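Long-range contacts in hydrophilic protein, virA protein (PDB 3BO6), which probably removes the phosphate of phosphothreonine by elimination, as a phosphothreonine lyase effector of the SpvC family in Chromobacterium violaceum: residues S29-A34 and S101-S106; P73-D78 and P110-K115; G77-D82 and Y137-Q142; H85-R90 and Q175-D180. All coordinates share one frame; numbering follows the deposited sequence. Where two conformers were deposited one is given.

Contact 1: S29-A34 and S101-S106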
loop_
_atom_site.group_PDB
_atom_site.type_symbol
_atom_site.label_atom_id
_atom_site.label_comp_id
_atom_site.label_asym_id
_atom_site.label_seq_id
_atom_site.Cartn_x
_atom_site.Cartn_y
_atom_site.Cartn_z
ATOM N N SER A 29 -13.912 -1.880 10.044
ATOM C CA SER A 29 -13.903 -2.923 9.020
ATOM C C SER A 29 -13.655 -4.288 9.650
ATOM O O SER A 29 -13.252 -4.395 10.815
ATOM C CB SER A 29 -12.857 -2.621 7.943
ATOM O OG SER A 29 -13.153 -1.387 7.331
ATOM N N HIS A 30 -13.907 -5.331 8.872
ATOM C CA HIS A 30 -13.761 -6.707 9.339
ATOM C C HIS A 30 -12.975 -7.460 8.266
ATOM O O HIS A 30 -13.520 -7.796 7.217
ATOM C CB HIS A 30 -15.167 -7.294 9.544
ATOM C CG HIS A 30 -15.207 -8.678 10.120
ATOM N ND1 HIS A 30 -15.134 -9.807 9.335
ATOM C CD2 HIS A 30 -15.408 -9.117 11.387
ATOM C CE1 HIS A 30 -15.232 -10.881 10.100
ATOM N NE2 HIS A 30 -15.405 -10.489 11.350
ATOM N N PHE A 31 -11.683 -7.684 8.508
ATOM C CA PHE A 31 -10.827 -8.341 7.518
ATOM C C PHE A 31 -10.536 -9.782 7.944
ATOM O O PHE A 31 -9.812 -10.008 8.913
ATOM C CB PHE A 31 -9.498 -7.581 7.353
ATOM C CG PHE A 31 -9.664 -6.146 6.944
ATOM C CD1 PHE A 31 -10.146 -5.823 5.687
ATOM C CD2 PHE A 31 -9.330 -5.124 7.813
ATOM C CE1 PHE A 31 -10.278 -4.492 5.295
ATOM C CE2 PHE A 31 -9.476 -3.795 7.434
ATOM C CZ PHE A 31 -9.959 -3.486 6.176
ATOM N N ARG A 32 -11.109 -10.745 7.224
ATOM C CA ARG A 32 -10.811 -12.150 7.480
ATOM C C ARG A 32 -9.429 -12.502 6.926
ATOM O O ARG A 32 -9.232 -12.521 5.704
ATOM C CB ARG A 32 -11.849 -13.029 6.795
ATOM C CG ARG A 32 -13.229 -12.936 7.398
ATOM C CD ARG A 32 -14.231 -13.644 6.507
ATOM N NE ARG A 32 -14.516 -12.855 5.313
ATOM C CZ ARG A 32 -15.344 -13.226 4.345
ATOM N NH1 ARG A 32 -15.981 -14.389 4.422
ATOM N NH2 ARG A 32 -15.550 -12.429 3.305
ATOM N N GLU A 33 -8.472 -12.780 7.802
ATOM C CA GLU A 33 -7.132 -13.109 7.317
ATOM C C GLU A 33 -7.090 -14.432 6.577
ATOM O O GLU A 33 -7.800 -15.395 6.912
ATOM C CB GLU A 33 -6.119 -13.104 8.458
ATOM C CG GLU A 33 -5.861 -11.711 8.983
ATOM C CD GLU A 33 -4.802 -11.673 10.042
ATOM O OE1 GLU A 33 -4.179 -10.601 10.221
ATOM O OE2 GLU A 33 -4.601 -12.704 10.715
ATOM N N ALA A 34 -6.251 -14.473 5.555
ATOM C CA ALA A 34 -5.995 -15.719 4.855
ATOM C C ALA A 34 -5.096 -16.630 5.680
ATOM O O ALA A 34 -4.011 -16.230 6.106
ATOM C CB ALA A 34 -5.326 -15.425 3.515
ATOM N N SER A 101 0.914 -11.423 5.927
ATOM C CA SER A 101 0.371 -12.215 4.829
ATOM C C SER A 101 -1.130 -12.503 5.013
ATOM O O SER A 101 -1.875 -12.580 4.027
ATOM C CB SER A 101 1.168 -13.505 4.611
ATOM O OG SER A 101 1.041 -14.325 5.761
ATOM N N GLY A 102 -1.584 -12.646 6.262
ATOM C CA GLY A 102 -3.011 -12.814 6.520
ATOM C C GLY A 102 -3.840 -11.698 5.905
ATOM O O GLY A 102 -4.879 -11.932 5.281
ATOM N N LEU A 103 -3.373 -10.469 6.092
ATOM C CA LEU A 103 -4.044 -9.283 5.564
ATOM C C LEU A 103 -3.808 -9.106 4.060
ATOM O O LEU A 103 -4.731 -8.814 3.312
ATOM C CB LEU A 103 -3.581 -8.024 6.317
ATOM C CG LEU A 103 -4.260 -7.815 7.682
ATOM C CD1 LEU A 103 -3.462 -6.855 8.568
ATOM C CD2 LEU A 103 -5.689 -7.342 7.495
ATOM N N LEU A 104 -2.571 -9.287 3.612
ATOM C CA LEU A 104 -2.265 -8.990 2.211
ATOM C C LEU A 104 -2.916 -9.971 1.237
ATOM O O LEU A 104 -3.127 -9.642 0.066
ATOM C CB LEU A 104 -0.750 -8.950 1.989
ATOM C CG LEU A 104 -0.021 -7.770 2.637
ATOM C CD1 LEU A 104 1.496 -7.946 2.537
ATOM C CD2 LEU A 104 -0.450 -6.467 1.966
ATOM N N PHE A 105 -3.204 -11.189 1.705
ATOM C CA PHE A 105 -3.903 -12.185 0.890
ATOM C C PHE A 105 -5.375 -12.314 1.265
ATOM O O PHE A 105 -6.059 -13.213 0.796
ATOM C CB PHE A 105 -3.210 -13.553 0.981
ATOM C CG PHE A 105 -1.880 -13.606 0.291
ATOM C CD1 PHE A 105 -0.709 -13.454 1.013
ATOM C CD2 PHE A 105 -1.804 -13.836 -1.078
ATOM C CE1 PHE A 105 0.540 -13.487 0.376
ATOM C CE2 PHE A 105 -0.563 -13.867 -1.726
ATOM C CZ PHE A 105 0.602 -13.709 -0.998
ATOM N N SER A 106 -5.871 -11.422 2.112
ATOM C CA SER A 106 -7.249 -11.539 2.592
ATOM C C SER A 106 -8.287 -11.349 1.491
ATOM O O SER A 106 -8.155 -10.444 0.655
ATOM C CB SER A 106 -7.502 -10.503 3.694
ATOM O OG SER A 106 -8.879 -10.464 4.083
HETATM O O HOH W 1 -1.836 -10.197 8.578
HETATM O O HOH W 2 -1.172 -16.029 6.579
#

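Contact 2: P73-D78 and P110-K115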
loop_
_atom_site.group_PDB
_atom_site.type_symbol
_atom_site.label_atom_id
_atom_site.label_comp_id
_atom_site.label_asym_id
_atom_site.label_seq_id
_atom_site.Cartn_x
_atom_site.Cartn_y
_atom_site.Cartn_z
ATOM N N PRO A 73 -9.762 -8.451 -10.055
ATOM C CA PRO A 73 -9.635 -7.310 -9.141
ATOM C C PRO A 73 -10.967 -6.914 -8.512
ATOM O O PRO A 73 -12.018 -7.015 -9.150
ATOM C CB PRO A 73 -9.143 -6.183 -10.057
ATOM C CG PRO A 73 -8.530 -6.870 -11.227
ATOM C CD PRO A 73 -9.346 -8.114 -11.427
ATOM N N GLN A 74 -10.920 -6.494 -7.253
ATOM C CA GLN A 74 -12.094 -5.951 -6.588
ATOM C C GLN A 74 -12.325 -4.471 -6.904
ATOM O O GLN A 74 -13.454 -3.994 -6.841
ATOM C CB GLN A 74 -11.974 -6.148 -5.078
ATOM C CG GLN A 74 -12.084 -7.602 -4.667
ATOM C CD GLN A 74 -13.493 -8.124 -4.814
ATOM O OE1 GLN A 74 -13.723 -9.155 -5.440
ATOM N NE2 GLN A 74 -14.449 -7.404 -4.247
ATOM N N CYS A 75 -11.255 -3.748 -7.223
ATOM C CA CYS A 75 -11.375 -2.333 -7.578
ATOM C C CYS A 75 -11.395 -2.201 -9.090
ATOM O O CYS A 75 -10.493 -2.690 -9.777
ATOM C CB CYS A 75 -10.231 -1.512 -6.971
ATOM S SG CYS A 75 -10.334 -1.399 -5.172
ATOM N N LYS A 76 -12.438 -1.554 -9.610
ATOM C CA LYS A 76 -12.658 -1.538 -11.062
ATOM C C LYS A 76 -12.144 -0.269 -11.743
ATOM O O LYS A 76 -12.235 -0.124 -12.962
ATOM C CB LYS A 76 -14.141 -1.721 -11.378
ATOM C CG LYS A 76 -14.785 -2.920 -10.710
ATOM C CD LYS A 76 -14.059 -4.194 -11.110
ATOM C CE LYS A 76 -14.832 -5.435 -10.685
ATOM N NZ LYS A 76 -14.108 -6.687 -11.051
ATOM N N GLY A 77 -11.614 0.647 -10.947
ATOM C CA GLY A 77 -11.119 1.901 -11.482
ATOM C C GLY A 77 -9.680 1.829 -11.950
ATOM O O GLY A 77 -8.955 0.873 -11.650
ATOM N N ASP A 78 -9.265 2.834 -12.715
ATOM C CA ASP A 78 -7.886 2.931 -13.172
ATOM C C ASP A 78 -6.994 3.486 -12.067
ATOM O O ASP A 78 -7.381 4.417 -11.356
ATOM C CB ASP A 78 -7.785 3.859 -14.383
ATOM C CG ASP A 78 -8.441 3.284 -15.621
ATOM O OD1 ASP A 78 -8.625 2.048 -15.682
ATOM O OD2 ASP A 78 -8.744 4.074 -16.538
ATOM N N PRO A 110 -8.664 -4.455 0.544
ATOM C CA PRO A 110 -8.992 -3.500 -0.518
ATOM C C PRO A 110 -7.843 -3.289 -1.503
ATOM O O PRO A 110 -8.015 -2.490 -2.409
ATOM C CB PRO A 110 -9.247 -2.207 0.257
ATOM C CG PRO A 110 -8.321 -2.299 1.410
ATOM C CD PRO A 110 -8.221 -3.783 1.777
ATOM N N ILE A 111 -6.717 -3.984 -1.332
ATOM C CA ILE A 111 -5.544 -3.801 -2.173
ATOM C C ILE A 111 -5.442 -4.953 -3.176
ATOM O O ILE A 111 -5.164 -6.097 -2.806
ATOM C CB ILE A 111 -4.256 -3.704 -1.325
ATOM C CG1 ILE A 111 -4.356 -2.531 -0.325
ATOM C CG2 ILE A 111 -3.001 -3.616 -2.238
ATOM C CD1 ILE A 111 -4.546 -1.147 -0.982
ATOM N N ASP A 112 -5.659 -4.644 -4.452
ATOM C CA ASP A 112 -5.605 -5.644 -5.524
ATOM C C ASP A 112 -4.190 -6.055 -5.926
ATOM O O ASP A 112 -4.003 -7.129 -6.485
ATOM C CB ASP A 112 -6.291 -5.117 -6.782
ATOM C CG ASP A 112 -7.804 -5.130 -6.696
ATOM O OD1 ASP A 112 -8.394 -5.934 -5.940
ATOM O OD2 ASP A 112 -8.416 -4.345 -7.455
ATOM N N LYS A 113 -3.208 -5.198 -5.665
ATOM C CA LYS A 113 -1.861 -5.377 -6.199
ATOM C C LYS A 113 -0.827 -4.824 -5.241
ATOM O O LYS A 113 -0.976 -3.697 -4.767
ATOM C CB LYS A 113 -1.750 -4.666 -7.555
ATOM C CG LYS A 113 -0.471 -4.978 -8.323
ATOM C CD LYS A 113 -0.429 -4.261 -9.671
ATOM C CE LYS A 113 0.222 -2.893 -9.542
ATOM N NZ LYS A 113 0.928 -2.487 -10.798
ATOM N N TRP A 114 0.229 -5.597 -4.985
ATOM C CA TRP A 114 1.321 -5.171 -4.108
ATOM C C TRP A 114 2.596 -5.931 -4.471
ATOM O O TRP A 114 2.540 -6.886 -5.241
ATOM C CB TRP A 114 0.932 -5.353 -2.616
ATOM C CG TRP A 114 0.444 -6.731 -2.220
ATOM C CD1 TRP A 114 -0.850 -7.152 -2.165
ATOM C CD2 TRP A 114 1.253 -7.848 -1.810
ATOM N NE1 TRP A 114 -0.898 -8.482 -1.753
ATOM C CE2 TRP A 114 0.381 -8.919 -1.531
ATOM C CE3 TRP A 114 2.628 -8.040 -1.660
ATOM C CZ2 TRP A 114 0.839 -10.170 -1.116
ATOM C CZ3 TRP A 114 3.083 -9.283 -1.244
ATOM C CH2 TRP A 114 2.195 -10.333 -0.986
ATOM N N LYS A 115 3.740 -5.472 -3.969
ATOM C CA LYS A 115 5.056 -6.163 -4.153
ATOM C C LYS A 115 5.845 -5.951 -2.880
ATOM O O LYS A 115 5.397 -5.206 -2.061
ATOM C CB LYS A 115 5.778 -5.666 -5.399
ATOM C CG LYS A 115 6.273 -4.246 -5.340
ATOM C CD LYS A 115 6.755 -3.865 -6.739
ATOM C CE LYS A 115 7.501 -2.564 -6.740
ATOM N NZ LYS A 115 7.868 -2.236 -8.163
#

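Contact 3: G77-D82 and Y137-Q142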
loop_
_atom_site.group_PDB
_atom_site.type_symbol
_atom_site.label_atom_id
_atom_site.label_comp_id
_atom_site.label_asym_id
_atom_site.label_seq_id
_atom_site.Cartn_x
_atom_site.Cartn_y
_atom_site.Cartn_z
ATOM N N GLY A 77 -11.614 0.647 -10.947
ATOM C CA GLY A 77 -11.119 1.901 -11.482
ATOM C C GLY A 77 -9.680 1.829 -11.950
ATOM O O GLY A 77 -8.955 0.873 -11.650
ATOM N N ASP A 78 -9.265 2.834 -12.715
ATOM C CA ASP A 78 -7.886 2.931 -13.172
ATOM C C ASP A 78 -6.994 3.486 -12.067
ATOM O O ASP A 78 -7.381 4.417 -11.356
ATOM C CB ASP A 78 -7.785 3.859 -14.383
ATOM C CG ASP A 78 -8.441 3.284 -15.621
ATOM O OD1 ASP A 78 -8.625 2.048 -15.682
ATOM O OD2 ASP A 78 -8.744 4.074 -16.538
ATOM N N PHE A 79 -5.795 2.929 -11.934
ATOM C CA PHE A 79 -4.802 3.452 -11.001
ATOM C C PHE A 79 -4.648 4.954 -11.168
ATOM O O PHE A 79 -4.521 5.455 -12.295
ATOM C CB PHE A 79 -3.467 2.761 -11.252
ATOM C CG PHE A 79 -2.369 3.167 -10.309
ATOM C CD1 PHE A 79 -2.499 3.001 -8.933
ATOM C CD2 PHE A 79 -1.179 3.666 -10.813
ATOM C CE1 PHE A 79 -1.460 3.335 -8.083
ATOM C CE2 PHE A 79 -0.143 4.022 -9.972
ATOM C CZ PHE A 79 -0.275 3.857 -8.602
ATOM N N ALA A 80 -4.668 5.664 -10.041
ATOM C CA ALA A 80 -4.623 7.117 -10.033
ATOM C C ALA A 80 -3.408 7.628 -9.266
ATOM O O ALA A 80 -3.359 8.791 -8.846
ATOM C CB ALA A 80 -5.926 7.676 -9.453
ATOM N N GLY A 81 -2.412 6.757 -9.097
ATOM C CA GLY A 81 -1.141 7.155 -8.514
ATOM C C GLY A 81 -0.971 6.947 -7.022
ATOM O O GLY A 81 0.136 7.073 -6.522
ATOM N N ASP A 82 -2.050 6.635 -6.305
ATOM C CA ASP A 82 -1.940 6.524 -4.851
ATOM C C ASP A 82 -1.268 5.226 -4.432
ATOM O O ASP A 82 -1.672 4.130 -4.853
ATOM C CB ASP A 82 -3.320 6.686 -4.214
ATOM C CG ASP A 82 -3.932 8.023 -4.535
ATOM O OD1 ASP A 82 -3.258 9.039 -4.301
ATOM O OD2 ASP A 82 -5.080 8.072 -5.035
ATOM N N TYR A 137 -0.454 -0.803 -4.015
ATOM C CA TYR A 137 -1.062 0.050 -5.030
ATOM C C TYR A 137 -2.550 0.200 -4.784
ATOM O O TYR A 137 -3.288 -0.790 -4.785
ATOM C CB TYR A 137 -0.808 -0.531 -6.422
ATOM C CG TYR A 137 0.661 -0.662 -6.735
ATOM C CD1 TYR A 137 1.372 0.385 -7.294
ATOM C CD2 TYR A 137 1.343 -1.820 -6.434
ATOM C CE1 TYR A 137 2.737 0.247 -7.587
ATOM C CE2 TYR A 137 2.679 -1.964 -6.708
ATOM C CZ TYR A 137 3.378 -0.940 -7.269
ATOM O OH TYR A 137 4.716 -1.163 -7.516
ATOM N N VAL A 138 -2.994 1.435 -4.553
ATOM C CA VAL A 138 -4.392 1.715 -4.284
ATOM C C VAL A 138 -5.046 2.077 -5.611
ATOM O O VAL A 138 -4.445 2.781 -6.430
ATOM C CB VAL A 138 -4.541 2.889 -3.306
ATOM C CG1 VAL A 138 -6.012 3.048 -2.924
ATOM C CG2 VAL A 138 -3.685 2.658 -2.069
ATOM N N LYS A 139 -6.253 1.574 -5.836
ATOM C CA LYS A 139 -7.027 1.935 -7.032
ATOM C C LYS A 139 -8.416 2.371 -6.598
ATOM O O LYS A 139 -8.976 1.789 -5.682
ATOM C CB LYS A 139 -7.178 0.721 -7.949
ATOM C CG LYS A 139 -5.873 0.143 -8.483
ATOM C CD LYS A 139 -6.049 -1.335 -8.825
ATOM C CE LYS A 139 -7.196 -1.584 -9.802
ATOM N NZ LYS A 139 -7.466 -3.054 -9.989
ATOM N N PRO A 140 -8.978 3.394 -7.265
ATOM C CA PRO A 140 -10.391 3.695 -7.013
ATOM C C PRO A 140 -11.231 2.459 -7.332
ATOM O O PRO A 140 -10.907 1.711 -8.261
ATOM C CB PRO A 140 -10.732 4.818 -8.006
ATOM C CG PRO A 140 -9.501 5.144 -8.722
ATOM C CD PRO A 140 -8.392 4.211 -8.336
ATOM N N ASP A 141 -12.289 2.247 -6.556
ATOM C CA ASP A 141 -13.105 1.045 -6.674
ATOM C C ASP A 141 -14.133 1.065 -7.791
ATOM O O ASP A 141 -14.470 0.010 -8.336
ATOM C CB ASP A 141 -13.798 0.720 -5.344
ATOM C CG ASP A 141 -14.641 1.865 -4.818
ATOM O OD1 ASP A 141 -14.146 3.011 -4.786
ATOM O OD2 ASP A 141 -15.791 1.611 -4.394
ATOM N N GLN A 142 -14.643 2.247 -8.130
ATOM C CA GLN A 142 -15.722 2.341 -9.117
ATOM C C GLN A 142 -15.192 2.354 -10.548
ATOM O O GLN A 142 -14.063 2.774 -10.802
ATOM C CB GLN A 142 -16.597 3.566 -8.843
ATOM C CG GLN A 142 -17.173 3.584 -7.429
ATOM C CD GLN A 142 -17.925 4.857 -7.124
ATOM O OE1 GLN A 142 -17.372 5.791 -6.543
ATOM N NE2 GLN A 142 -19.186 4.910 -7.530
HETATM O O HOH W 3 -4.761 5.406 -7.179
#

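Contact 4: H85-R90 and Q175-D180. With SO4 (sulfate ion), chain C.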
loop_
_atom_site.group_PDB
_atom_site.type_symbol
_atom_site.label_atom_id
_atom_site.label_comp_id
_atom_site.label_asym_id
_atom_site.label_seq_id
_atom_site.Cartn_x
_atom_site.Cartn_y
_atom_site.Cartn_z
ATOM N N HIS A 85 3.910 2.667 1.092
ATOM C CA HIS A 85 5.035 1.799 1.385
ATOM C C HIS A 85 4.915 1.373 2.831
ATOM O O HIS A 85 4.277 2.058 3.648
ATOM C CB HIS A 85 6.342 2.556 1.177
ATOM C CG HIS A 85 6.564 2.989 -0.234
ATOM N ND1 HIS A 85 6.554 4.310 -0.614
ATOM C CD2 HIS A 85 6.813 2.271 -1.357
ATOM C CE1 HIS A 85 6.784 4.392 -1.916
ATOM N NE2 HIS A 85 6.954 3.169 -2.385
ATOM N N ILE A 86 5.531 0.237 3.145
ATOM C CA ILE A 86 5.660 -0.242 4.517
ATOM C C ILE A 86 7.143 -0.424 4.811
ATOM O O ILE A 86 7.853 -1.090 4.042
ATOM C CB ILE A 86 4.937 -1.582 4.738
ATOM C CG1 ILE A 86 3.505 -1.517 4.196
ATOM C CG2 ILE A 86 4.933 -1.939 6.239
ATOM C CD1 ILE A 86 2.733 -2.838 4.326
ATOM N N SER A 87 7.625 0.185 5.891
ATOM C CA SER A 87 9.049 0.137 6.241
ATOM C C SER A 87 9.274 -0.617 7.545
ATOM O O SER A 87 8.768 -0.213 8.604
ATOM C CB SER A 87 9.620 1.554 6.386
ATOM O OG SER A 87 9.479 2.275 5.183
ATOM N N VAL A 88 10.006 -1.719 7.459
ATOM C CA VAL A 88 10.457 -2.430 8.650
ATOM C C VAL A 88 11.983 -2.476 8.688
ATOM O O VAL A 88 12.663 -2.089 7.718
ATOM C CB VAL A 88 9.870 -3.858 8.721
ATOM C CG1 VAL A 88 8.342 -3.815 8.751
ATOM C CG2 VAL A 88 10.373 -4.720 7.565
ATOM N N GLN A 89 12.539 -2.904 9.810
ATOM C CA GLN A 89 13.987 -3.061 9.888
ATOM C C GLN A 89 14.460 -4.031 8.792
ATOM O O GLN A 89 13.842 -5.073 8.567
ATOM C CB GLN A 89 14.378 -3.547 11.282
ATOM C CG GLN A 89 15.792 -3.152 11.702
ATOM C CD GLN A 89 16.823 -4.075 11.110
ATOM O OE1 GLN A 89 16.580 -5.272 10.974
ATOM N NE2 GLN A 89 17.980 -3.528 10.742
ATOM N N ARG A 90 15.553 -3.672 8.117
ATOM C CA ARG A 90 16.046 -4.412 6.953
ATOM C C ARG A 90 16.135 -5.926 7.146
ATOM O O ARG A 90 15.780 -6.682 6.257
ATOM C CB ARG A 90 17.407 -3.855 6.526
ATOM C CG ARG A 90 18.031 -4.532 5.294
ATOM C CD ARG A 90 19.317 -3.824 4.841
ATOM N NE ARG A 90 20.325 -3.756 5.901
ATOM C CZ ARG A 90 21.339 -2.897 5.907
ATOM N NH1 ARG A 90 21.488 -2.036 4.903
ATOM N NH2 ARG A 90 22.212 -2.901 6.905
ATOM N N GLN A 175 13.646 2.505 7.915
ATOM C CA GLN A 175 13.869 3.887 7.508
ATOM C C GLN A 175 12.845 4.276 6.452
ATOM O O GLN A 175 12.877 3.743 5.350
ATOM C CB GLN A 175 15.270 4.023 6.916
ATOM C CG GLN A 175 16.395 3.683 7.875
ATOM C CD GLN A 175 17.759 3.925 7.254
ATOM O OE1 GLN A 175 17.937 4.862 6.471
ATOM N NE2 GLN A 175 18.727 3.080 7.595
ATOM N N TYR A 176 11.943 5.204 6.772
ATOM C CA TYR A 176 10.944 5.635 5.794
ATOM C C TYR A 176 11.662 6.300 4.613
ATOM O O TYR A 176 12.648 7.019 4.807
ATOM C CB TYR A 176 10.012 6.728 6.337
ATOM C CG TYR A 176 9.176 6.507 7.586
ATOM C CD1 TYR A 176 7.903 5.945 7.519
ATOM C CD2 TYR A 176 9.611 6.988 8.814
ATOM C CE1 TYR A 176 7.107 5.814 8.673
ATOM C CE2 TYR A 176 8.836 6.861 9.964
ATOM C CZ TYR A 176 7.589 6.273 9.889
ATOM O OH TYR A 176 6.821 6.152 11.035
ATOM N N PRO A 177 11.133 6.128 3.396
ATOM C CA PRO A 177 11.758 6.782 2.235
ATOM C C PRO A 177 11.538 8.289 2.295
ATOM O O PRO A 177 10.427 8.734 2.598
ATOM C CB PRO A 177 11.004 6.205 1.034
ATOM C CG PRO A 177 9.760 5.544 1.591
ATOM C CD PRO A 177 9.974 5.291 3.048
ATOM N N GLU A 178 12.585 9.053 1.986
ATOM C CA GLU A 178 12.495 10.507 1.956
ATOM C C GLU A 178 11.407 10.997 1.010
ATOM O O GLU A 178 10.905 12.091 1.176
ATOM C CB GLU A 178 13.832 11.105 1.525
ATOM C CG GLU A 178 14.858 11.204 2.635
ATOM C CD GLU A 178 14.398 12.096 3.775
ATOM O OE1 GLU A 178 14.157 13.310 3.548
ATOM O OE2 GLU A 178 14.289 11.584 4.902
ATOM N N SER A 179 11.064 10.194 0.001
ATOM C CA SER A 179 10.041 10.606 -0.965
ATOM C C SER A 179 8.650 10.801 -0.362
ATOM O O SER A 179 7.861 11.588 -0.876
ATOM C CB SER A 179 9.917 9.581 -2.093
ATOM O OG SER A 179 9.601 8.290 -1.583
ATOM N N ASP A 180 8.354 10.079 0.720
ATOM C CA ASP A 180 6.984 9.913 1.187
ATOM C C ASP A 180 6.642 10.822 2.356
ATOM O O ASP A 180 7.533 11.419 2.978
ATOM C CB ASP A 180 6.784 8.474 1.703
ATOM C CG ASP A 180 6.718 7.419 0.611
ATOM O OD1 ASP A 180 7.070 7.632 -0.576
ATOM O OD2 ASP A 180 6.301 6.301 0.985
HETATM S S SO4 C . 8.095 4.108 -5.583
HETATM O O1 SO4 C . 8.075 5.173 -4.559
HETATM O O2 SO4 C . 7.445 4.576 -6.798
HETATM O O3 SO4 C . 9.474 3.764 -5.877
HETATM O O4 SO4 C . 7.368 2.936 -5.091
#

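Contact 1: S29-A34 and S101-S106
S106 and R32 make the shortest polar link between the loop 29-34 and the end of helix 93-104: S106 OG donates to R32 O at 2.6 Å. OG stands anti to its own backbone N (chi1 173°), which carries the hydroxyl outward to the loop, and it reaches the carbonyl from above the peptide plane rather than along a lone pair. Two residues further on, A34 N donates to G102 O at 2.9 Å in a nearly straight bond (162° at the hydrogen). The same oxygen receives a CA-H...O contact from E33 CA at 3.3 Å, and G102 CA makes a similar contact with A34 O. G102 has no side chain, and E33 CB lies 3.7 Å from G102 CA.

Apolar groups flank this polar seam. F31 CB touches L103 CD2 at 3.8 Å, while its ring goes on to meet F158 edge-to-face. A34 CB rests against F105 CB, also at 3.8 Å.

Further out lie waters and charges. The helix is kinked here, and L103 N gives its hydrogen to a water at 2.9 Å, beside E33 OE1; another water joins A34 O to S101 OG. E33 OE2 forms a salt bridge with R165 of helix 149-168, and R32 NE pairs with D108, whose backbone N also bonds S106 OG. The loop is thus stitched to the kinked last turn of the helix by two direct hydrogen bonds that both end on backbone carbonyls, one given by a peptide N-H and one by a serine hydroxyl, with the charged ends spent on neighbouring partners.

Contact 2: P73-D78 and P110-K115
D112 turns CG anti to its carbonyl carbon (chi1 -76°), and this swings its carboxylate straight at the loop 73-78, where it meets two successive peptide N-H groups. Q74 N donates to D112 OD1 and C75 N to D112 OD2, each at 2.9 Å and each with 158° at the hydrogen. The two bonds differ in approach: C75 N uses the syn lone pair of OD2, whereas Q74 N arrives on the syn side of OD1 but well out of the carboxylate plane. Held at both oxygens, the carboxylate has little freedom to rotate about CB-CG.

Carbon atoms close in around the same group. P73 CB lies 3.3 Å from D112 OD2, and C75 CB approaches that oxygen at 3.4 Å. C75 SG passes on toward P110 O at 3.8 Å, a plain packing contact. Within the loop, K76 NZ curls back to donate to P73 O at 2.8 Å.

Two cations complete the surroundings: R70 forms a salt bridge with OD1 and K139 with OD2, and they would favour the ionised form of this buried acid. R70 ends strand 65-70, next in the sheet to strand 113-117, which D112 precedes. The arrangement is one carboxylate accepting from two consecutive backbone N-H groups, here fastening the loop that leaves one antiparallel strand to the start of its neighbour in the alpha/beta fold.

Contact 3: G77-D82 and Y137-Q142
D82 and V138 prolong the pairing of antiparallel strands 82-86 and 134-137 in the central sheet: V138 N donates to D82 O at 3.0 Å. From there the chains stay close as irregular loops. The tight end is G77, which has no side chain; its CA sits 3.1 Å from Q142 O and its N donates to P140 O through a rather bent bond (133°). Next to it, P140 CD presses on D78 O at 3.2 Å.

The looser, more exposed flank belongs to F79 and D78, and the D78 side chain heads away from the loop 137-142. F79 holds CG anti to its backbone N (chi1 -177°), laying the ring over G81 N on one face and bringing its edge to V138 O, 3.2 Å from CD1. Y137 turns an edge toward the F79 ring in an offset edge-to-face pair, planes 72° apart. K139 passes the loop with CE beside G77 O before its amine reaches D112.

Between the flanks a single water gathers the polar backbone: it accepts from A80 N and D82 N and donates to V138 O at 2.7 Å.

Contact 4: H85-R90 and Q175-D180
H85 and D180 form a histidine-carboxylate hydrogen bond where strand 82-86 of the antiparallel sheet meets the loop 175-180. CG of H85 lies anti to the carbonyl carbon (chi1 -63°), which aims the ring at this loop. Along the side chain, CB is 3.8 Å from D180 OD2 and CG somewhat nearer. ND1 then donates to OD2 at 2.6 Å, almost linearly (174°), into the syn lone pair and in the plane of the imidazole; ring and carboxylate are only 20° from coplanar. P177 CG sits obliquely to the ring, near ND1. At CE1 the sulfate oxygen O1 comes to 3.0 Å, and NE2 at the tip donates to sulfate O4 at 2.7 Å.

K83, R127, R192 and R199 also bind this sulfate. It probably came from the crystallisation liquor, but a cluster of basic side chains like this is consistent with a phosphate-binding site in a phosphothreonine lyase.

Second-shell groups position D180. S190 OG bonds OD2, and the type I turn from P177 to D180 closes with D180 N on P177 O. Finally S179 OG, itself bonded to R127, donates to D180 OD1 at 2.8 Å from above the carboxylate plane.

Contacts 2 and 3 are near neighbours, their centres about 7 Å apart. They share G77 and D78, and besides the K139-D112 salt bridge they are joined where K76 N lies 2.9 Å from D141 O, a probable hydrogen bond. Contact 1 reaches contact 2 through W114, whose NE1 is 3.1 Å from L104 O and whose ring packs on F105. Contact 4 stands apart, its centre about 22 Å from those of the other three, yet strand 82-86 runs from contact 3 directly into it. The sulfate bound by H85 in contact 4 lies about 5 Å from the Y137 side chain of contact 3, at nearest atoms, and may mark the phosphate site.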